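Local coordinates for protein structure-specific endonuclease subunit slx4 (PDB 4ZDT) that serves as the regulatory partner of the Slx1-Slx4 structure-specific endonuclease, which cuts branched DNA close to junctions with single-stranded DNA during repair and recombination, at residues Thr6-Ala11 and Leu48-Asp53; Lys17-Asn22 and Gln40-Arg45. All coordinates share one frame; numbering follows the deposited sequence.

In the fold
The two contacts illustrate how a small all-helical domain, the C-terminal Slx4 domain that pairs with Slx1, packs its later segments against its first helix and the loop that follows. Their centres lie about 12 Å apart, and both use helix 3-18: contact 1 its N-terminal half, contact 2 its C-terminal end and the loop beyond. Along the chain the order is 6-11, 17-22, 40-45 and 48-53, so that contact 2 falls between the two halves of contact 1. The partner segments are tied together, with Val50 O 2.9 Å from Gln40 NE2. Helix 3-18 and the loop after it thus meet helix 36-45 and the linker that leads from it into helix 52-62.

Contact 1. Residues Thr6-Ala11 and Leu48-Asp53; sequences TQTHRA and LNVSLD
Leu48 lays its methyl CD2 over one face of the Ala11 carbonyl group, the flat group that takes part in this contact, with Leu48 CD2 3.9 Å from Ala11 O. The methyl CB of Ala11 rises on the same side of that carbonyl plane and meets the other branch of the leucine, Leu48 CD1, at 4.0 Å. Leu48 therefore straddles the residue with both methyls, one above the carbonyl and one against the side chain. Its CG lies anti to the backbone N (chi1 -173°), which carries the fork across to the helix. The leucine side chain also packs on Ile12 and Val15, farther along helix 3-18.

One turn toward the N-terminus, Thr8 takes over. Its methyl CG2, anti to the backbone N, touches Val50 CG1 at 4.0 Å, and the two side chains run past one another in opposite directions. The threonine thus presents carbon rather than its hydroxyl to the valine. Val50 also rests on Leu43 and Ile55, placing it where three helices converge.

The fold here is the C-terminal Slx4 domain, whose sequence family is grouped with helix-turn-helix domains. Residues 48-51 form the end of the linker between helix 36-45 and helix 52-62, and this extended piece passes alongside helix 3-18, with Thr8 CA 8.2 Å from Val50 CA. Ser51 is the N-cap of the helix that follows. No hydrogen bond spans the two segments, and their meeting is apolar and shallow, burying 140 Å² in all. Close by, His9 turns its imidazole to helix 52-62, where NE2 bonds to Ser57 OG.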
loop_
_atom_site.group_PDB
_atom_site.type_symbol
_atom_site.label_atom_id
_atom_site.label_comp_id
_atom_site.label_asym_id
_atom_site.label_seq_id
_atom_site.Cartn_x
_atom_site.Cartn_y
_atom_site.Cartn_z
ATOM N N THR B 6 -8.171 -3.170 -17.415
ATOM C CA THR B 6 -7.721 -3.654 -16.104
ATOM C C THR B 6 -6.353 -4.368 -16.152
ATOM O O THR B 6 -5.635 -4.388 -15.155
ATOM C CB THR B 6 -8.786 -4.520 -15.385
ATOM O OG1 THR B 6 -8.918 -5.771 -16.057
ATOM C CG2 THR B 6 -10.133 -3.813 -15.356
ATOM N N GLN B 7 -5.978 -4.926 -17.305
ATOM C CA GLN B 7 -4.618 -5.508 -17.454
ATOM C C GLN B 7 -3.535 -4.428 -17.338
ATOM O O GLN B 7 -2.475 -4.672 -16.777
ATOM C CB GLN B 7 -4.450 -6.257 -18.784
ATOM C CG GLN B 7 -5.456 -7.380 -19.045
ATOM C CD GLN B 7 -5.487 -7.821 -20.521
ATOM O OE1 GLN B 7 -4.591 -7.489 -21.315
ATOM N NE2 GLN B 7 -6.515 -8.581 -20.885
ATOM N N THR B 8 -3.790 -3.229 -17.888
ATOM C CA THR B 8 -2.827 -2.140 -17.720
ATOM C C THR B 8 -2.859 -1.576 -16.288
ATOM O O THR B 8 -1.814 -1.238 -15.705
ATOM C CB THR B 8 -3.028 -0.996 -18.742
ATOM O OG1 THR B 8 -3.019 -1.539 -20.066
ATOM C CG2 THR B 8 -1.872 -0.062 -18.644
ATOM N N HIS B 9 -4.050 -1.521 -15.702
ATOM C CA HIS B 9 -4.192 -1.087 -14.315
ATOM C C HIS B 9 -3.460 -2.039 -13.357
ATOM O O HIS B 9 -2.955 -1.618 -12.316
ATOM C CB HIS B 9 -5.670 -0.989 -13.934
ATOM C CG HIS B 9 -6.340 0.254 -14.427
ATOM N ND1 HIS B 9 -7.703 0.445 -14.352
ATOM C CD2 HIS B 9 -5.836 1.371 -15.003
ATOM C CE1 HIS B 9 -8.009 1.626 -14.860
ATOM N NE2 HIS B 9 -6.893 2.208 -15.262
ATOM N N ARG B 10 -3.411 -3.317 -13.721
ATOM C CA ARG B 10 -2.759 -4.341 -12.913
ATOM C C ARG B 10 -1.238 -4.161 -12.928
ATOM O O ARG B 10 -0.582 -4.297 -11.896
ATOM C CB ARG B 10 -3.155 -5.739 -13.412
ATOM C CG ARG B 10 -2.659 -6.900 -12.528
ATOM C CD ARG B 10 -3.114 -8.242 -13.108
ATOM N NE ARG B 10 -2.838 -9.382 -12.230
ATOM C CZ ARG B 10 -1.638 -9.932 -12.046
ATOM N NH1 ARG B 10 -0.557 -9.441 -12.648
ATOM N NH2 ARG B 10 -1.514 -10.976 -11.242
ATOM N N ALA B 11 -0.698 -3.826 -14.108
ATOM C CA ALA B 11 0.713 -3.516 -14.269
ATOM C C ALA B 11 1.166 -2.339 -13.398
ATOM O O ALA B 11 2.268 -2.382 -12.833
ATOM C CB ALA B 11 1.048 -3.256 -15.744
ATOM N N LEU B 48 7.796 1.238 -17.132
ATOM C CA LEU B 48 6.334 1.227 -17.334
ATOM C C LEU B 48 5.813 2.542 -17.903
ATOM O O LEU B 48 5.721 3.538 -17.185
ATOM C CB LEU B 48 5.570 0.877 -16.039
ATOM C CG LEU B 48 4.046 0.686 -16.242
ATOM C CD1 LEU B 48 3.773 -0.618 -16.943
ATOM C CD2 LEU B 48 3.267 0.730 -14.938
ATOM N N ASN B 49 5.454 2.534 -19.190
ATOM C CA ASN B 49 4.900 3.740 -19.856
ATOM C C ASN B 49 3.380 3.721 -19.842
ATOM O O ASN B 49 2.769 2.873 -20.507
ATOM C CB ASN B 49 5.363 3.837 -21.319
ATOM C CG ASN B 49 6.871 3.697 -21.474
ATOM O OD1 ASN B 49 7.362 2.836 -22.237
ATOM N ND2 ASN B 49 7.604 4.544 -20.781
ATOM N N VAL B 50 2.791 4.662 -19.106
ATOM C CA VAL B 50 1.339 4.831 -19.034
ATOM C C VAL B 50 0.966 6.305 -19.083
ATOM O O VAL B 50 1.758 7.176 -18.691
ATOM C CB VAL B 50 0.737 4.188 -17.766
ATOM C CG1 VAL B 50 0.951 2.678 -17.792
ATOM C CG2 VAL B 50 1.354 4.804 -16.486
ATOM N N SER B 51 -0.250 6.567 -19.546
ATOM C CA SER B 51 -0.770 7.918 -19.697
ATOM C C SER B 51 -1.254 8.454 -18.369
ATOM O O SER B 51 -1.517 7.689 -17.438
ATOM C CB SER B 51 -1.954 7.893 -20.677
ATOM O OG SER B 51 -3.010 7.095 -20.136
ATOM N N LEU B 52 -1.393 9.774 -18.288
ATOM C CA LEU B 52 -2.030 10.416 -17.140
ATOM C C LEU B 52 -3.478 9.983 -16.941
ATOM O O LEU B 52 -3.928 9.849 -15.801
ATOM C CB LEU B 52 -1.932 11.947 -17.241
ATOM C CG LEU B 52 -0.531 12.553 -17.083
ATOM C CD1 LEU B 52 -0.614 14.093 -17.062
ATOM C CD2 LEU B 52 0.153 12.033 -15.818
ATOM N N ASP B 53 -4.209 9.743 -18.038
ATOM C CA ASP B 53 -5.577 9.218 -17.928
ATOM C C ASP B 53 -5.622 7.836 -17.280
ATOM O O ASP B 53 -6.494 7.556 -16.444
ATOM C CB ASP B 53 -6.277 9.164 -19.294
ATOM C CG ASP B 53 -6.718 10.547 -19.794
ATOM O OD1 ASP B 53 -6.702 11.517 -19.010
ATOM O OD2 ASP B 53 -7.076 10.658 -20.979
#

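Contact 2. Residues Lys17-Asn22 and Gln40-Arg45; sequences KQAKDN and QLWLKR
The indole of Trp42 points its N-H edge at the carboxylate of Asp21, with the two planes turned 74° against each other. Trp42 NE1 donates to Asp21 OD2 at 2.8 Å, and the bond is virtually straight, 179° at the hydrogen. For the indole the geometry is in plane; for the acid it is not, since the donor comes in from above the carboxylate, 54° out of its plane. Both side chains reach the meeting point by the same choice, CG anti to the backbone N, so that each extends from its own backbone toward the other. Asp21 OD1 is held by Ser23 OG, which helps fix the rotation of the carboxylate.

The six-membered ring is steadied by the same loop. Asp21 O lies in the indole plane at its edge, 3.3 Å from Trp42 CZ2, and the methyl Ala19 CB approaches obliquely, 3.9 Å from Trp42 CH2. Val15 and Val24 add apolar cover from the helices on each side of this loop in sequence, while Lys46 makes a cation-pi contact with the indole. The tryptophan of helix 36-45 is in this way fastened to the turn that links helix 3-18 with helix 23-29.

One face of the Arg45 guanidinium lies against Trp42 CA, which sits offset toward the rim of the group. Arg45 NH1 remains 5.4 Å from Asp21 OD2, too far for a salt bridge, though the opposite charges may still attract weakly. A buried indole N-H thus finds an anionic acceptor, whose negative charge is probably eased by the arginine and by the bond from Ser23.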
loop_
_atom_site.group_PDB
_atom_site.type_symbol
_atom_site.label_atom_id
_atom_site.label_comp_id
_atom_site.label_asym_id
_atom_site.label_seq_id
_atom_site.Cartn_x
_atom_site.Cartn_y
_atom_site.Cartn_z
ATOM N N LYS B 17 3.995 -2.325 -6.043
ATOM C CA LYS B 17 4.185 -3.361 -5.043
ATOM C C LYS B 17 5.486 -4.142 -5.186
ATOM O O LYS B 17 5.941 -4.771 -4.222
ATOM C CB LYS B 17 3.000 -4.338 -5.051
ATOM C CG LYS B 17 1.691 -3.693 -4.584
ATOM C CD LYS B 17 0.580 -4.712 -4.400
ATOM C CE LYS B 17 0.063 -5.263 -5.723
ATOM N NZ LYS B 17 -1.092 -6.204 -5.467
ATOM N N GLN B 18 6.089 -4.088 -6.368
ATOM C CA GLN B 18 7.290 -4.901 -6.630
ATOM C C GLN B 18 8.592 -4.122 -6.725
ATOM O O GLN B 18 9.665 -4.715 -6.609
ATOM C CB GLN B 18 7.094 -5.762 -7.864
ATOM C CG GLN B 18 6.049 -6.846 -7.661
ATOM C CD GLN B 18 5.935 -7.789 -8.838
ATOM O OE1 GLN B 18 6.243 -7.429 -9.983
ATOM N NE2 GLN B 18 5.450 -8.994 -8.573
ATOM N N ALA B 19 8.504 -2.809 -6.936
ATOM C CA ALA B 19 9.683 -1.950 -6.984
ATOM C C ALA B 19 10.455 -2.002 -5.663
ATOM O O ALA B 19 9.837 -2.036 -4.584
ATOM C CB ALA B 19 9.272 -0.519 -7.269
ATOM N N LYS B 20 11.790 -1.984 -5.743
ATOM C CA LYS B 20 12.631 -1.875 -4.530
ATOM C C LYS B 20 12.324 -0.591 -3.784
ATOM O O LYS B 20 12.374 -0.559 -2.562
ATOM C CB LYS B 20 14.136 -1.918 -4.853
ATOM C CG LYS B 20 14.566 -3.075 -5.754
ATOM C CD LYS B 20 14.564 -4.442 -5.063
ATOM C CE LYS B 20 15.115 -5.520 -6.006
ATOM N NZ LYS B 20 15.166 -6.862 -5.367
ATOM N N ASP B 21 12.021 0.467 -4.528
ATOM C CA ASP B 21 11.586 1.727 -3.947
ATOM C C ASP B 21 10.100 1.631 -3.540
ATOM O O ASP B 21 9.196 1.758 -4.382
ATOM C CB ASP B 21 11.802 2.863 -4.941
ATOM C CG ASP B 21 11.275 4.194 -4.443
ATOM O OD1 ASP B 21 10.861 4.328 -3.270
ATOM O OD2 ASP B 21 11.276 5.134 -5.235
ATOM N N ASN B 22 9.870 1.390 -2.248
ATOM C CA ASN B 22 8.519 1.158 -1.739
ATOM C C ASN B 22 7.807 2.420 -1.267
ATOM O O ASN B 22 6.720 2.353 -0.662
ATOM C CB ASN B 22 8.538 0.078 -0.641
ATOM C CG ASN B 22 9.175 0.554 0.658
ATOM O OD1 ASN B 22 9.596 1.701 0.785
ATOM N ND2 ASN B 22 9.247 -0.346 1.632
ATOM N N GLN B 40 4.010 9.364 -12.951
ATOM C CA GLN B 40 4.202 8.934 -14.338
ATOM C C GLN B 40 5.687 8.748 -14.670
ATOM O O GLN B 40 6.075 7.740 -15.272
ATOM C CB GLN B 40 3.534 9.926 -15.296
ATOM C CG GLN B 40 3.592 9.529 -16.774
ATOM C CD GLN B 40 2.912 10.552 -17.665
ATOM O OE1 GLN B 40 3.153 11.756 -17.535
ATOM N NE2 GLN B 40 2.046 10.081 -18.569
ATOM N N LEU B 41 6.513 9.711 -14.253
ATOM C CA LEU B 41 7.970 9.636 -14.458
ATOM C C LEU B 41 8.597 8.517 -13.639
ATOM O O LEU B 41 9.469 7.781 -14.131
ATOM C CB LEU B 41 8.623 10.989 -14.125
ATOM C CG LEU B 41 8.266 12.168 -15.032
ATOM C CD1 LEU B 41 8.459 13.518 -14.303
ATOM C CD2 LEU B 41 9.096 12.126 -16.301
ATOM N N TRP B 42 8.127 8.364 -12.399
ATOM C CA TRP B 42 8.584 7.271 -11.530
ATOM C C TRP B 42 8.293 5.929 -12.201
ATOM O O TRP B 42 9.158 5.057 -12.270
ATOM C CB TRP B 42 7.886 7.370 -10.164
ATOM C CG TRP B 42 8.318 6.376 -9.074
ATOM C CD1 TRP B 42 9.324 6.548 -8.159
ATOM C CD2 TRP B 42 7.695 5.122 -8.748
ATOM N NE1 TRP B 42 9.392 5.459 -7.306
ATOM C CE2 TRP B 42 8.403 4.573 -7.644
ATOM C CE3 TRP B 42 6.611 4.403 -9.284
ATOM C CZ2 TRP B 42 8.065 3.338 -7.069
ATOM C CZ3 TRP B 42 6.276 3.166 -8.709
ATOM C CH2 TRP B 42 7.007 2.650 -7.611
ATOM N N LEU B 43 7.073 5.764 -12.713
ATOM C CA LEU B 43 6.735 4.548 -13.442
ATOM C C LEU B 43 7.629 4.347 -14.665
ATOM O O LEU B 43 8.058 3.236 -14.944
ATOM C CB LEU B 43 5.253 4.539 -13.858
ATOM C CG LEU B 43 4.276 4.464 -12.684
ATOM C CD1 LEU B 43 2.854 4.797 -13.142
ATOM C CD2 LEU B 43 4.384 3.071 -12.012
ATOM N N LYS B 44 7.881 5.423 -15.402
ATOM C CA LYS B 44 8.710 5.323 -16.611
ATOM C C LYS B 44 10.104 4.760 -16.283
ATOM O O LYS B 44 10.602 3.857 -16.971
ATOM C CB LYS B 44 8.796 6.688 -17.293
ATOM C CG LYS B 44 9.550 6.690 -18.623
ATOM C CD LYS B 44 9.570 8.099 -19.206
ATOM C CE LYS B 44 10.594 8.201 -20.347
ATOM N NZ LYS B 44 10.504 9.547 -20.988
ATOM N N ARG B 45 10.708 5.274 -15.208
ATOM C CA ARG B 45 11.988 4.749 -14.690
ATOM C C ARG B 45 11.923 3.273 -14.303
ATOM O O ARG B 45 12.959 2.603 -14.246
ATOM C CB ARG B 45 12.468 5.567 -13.480
ATOM C CG ARG B 45 13.017 6.949 -13.829
ATOM C CD ARG B 45 13.687 7.632 -12.609
ATOM N NE ARG B 45 12.784 8.556 -11.914
ATOM C CZ ARG B 45 12.370 8.431 -10.651
ATOM N NH1 ARG B 45 12.774 7.415 -9.891
ATOM N NH2 ARG B 45 11.544 9.341 -10.144
#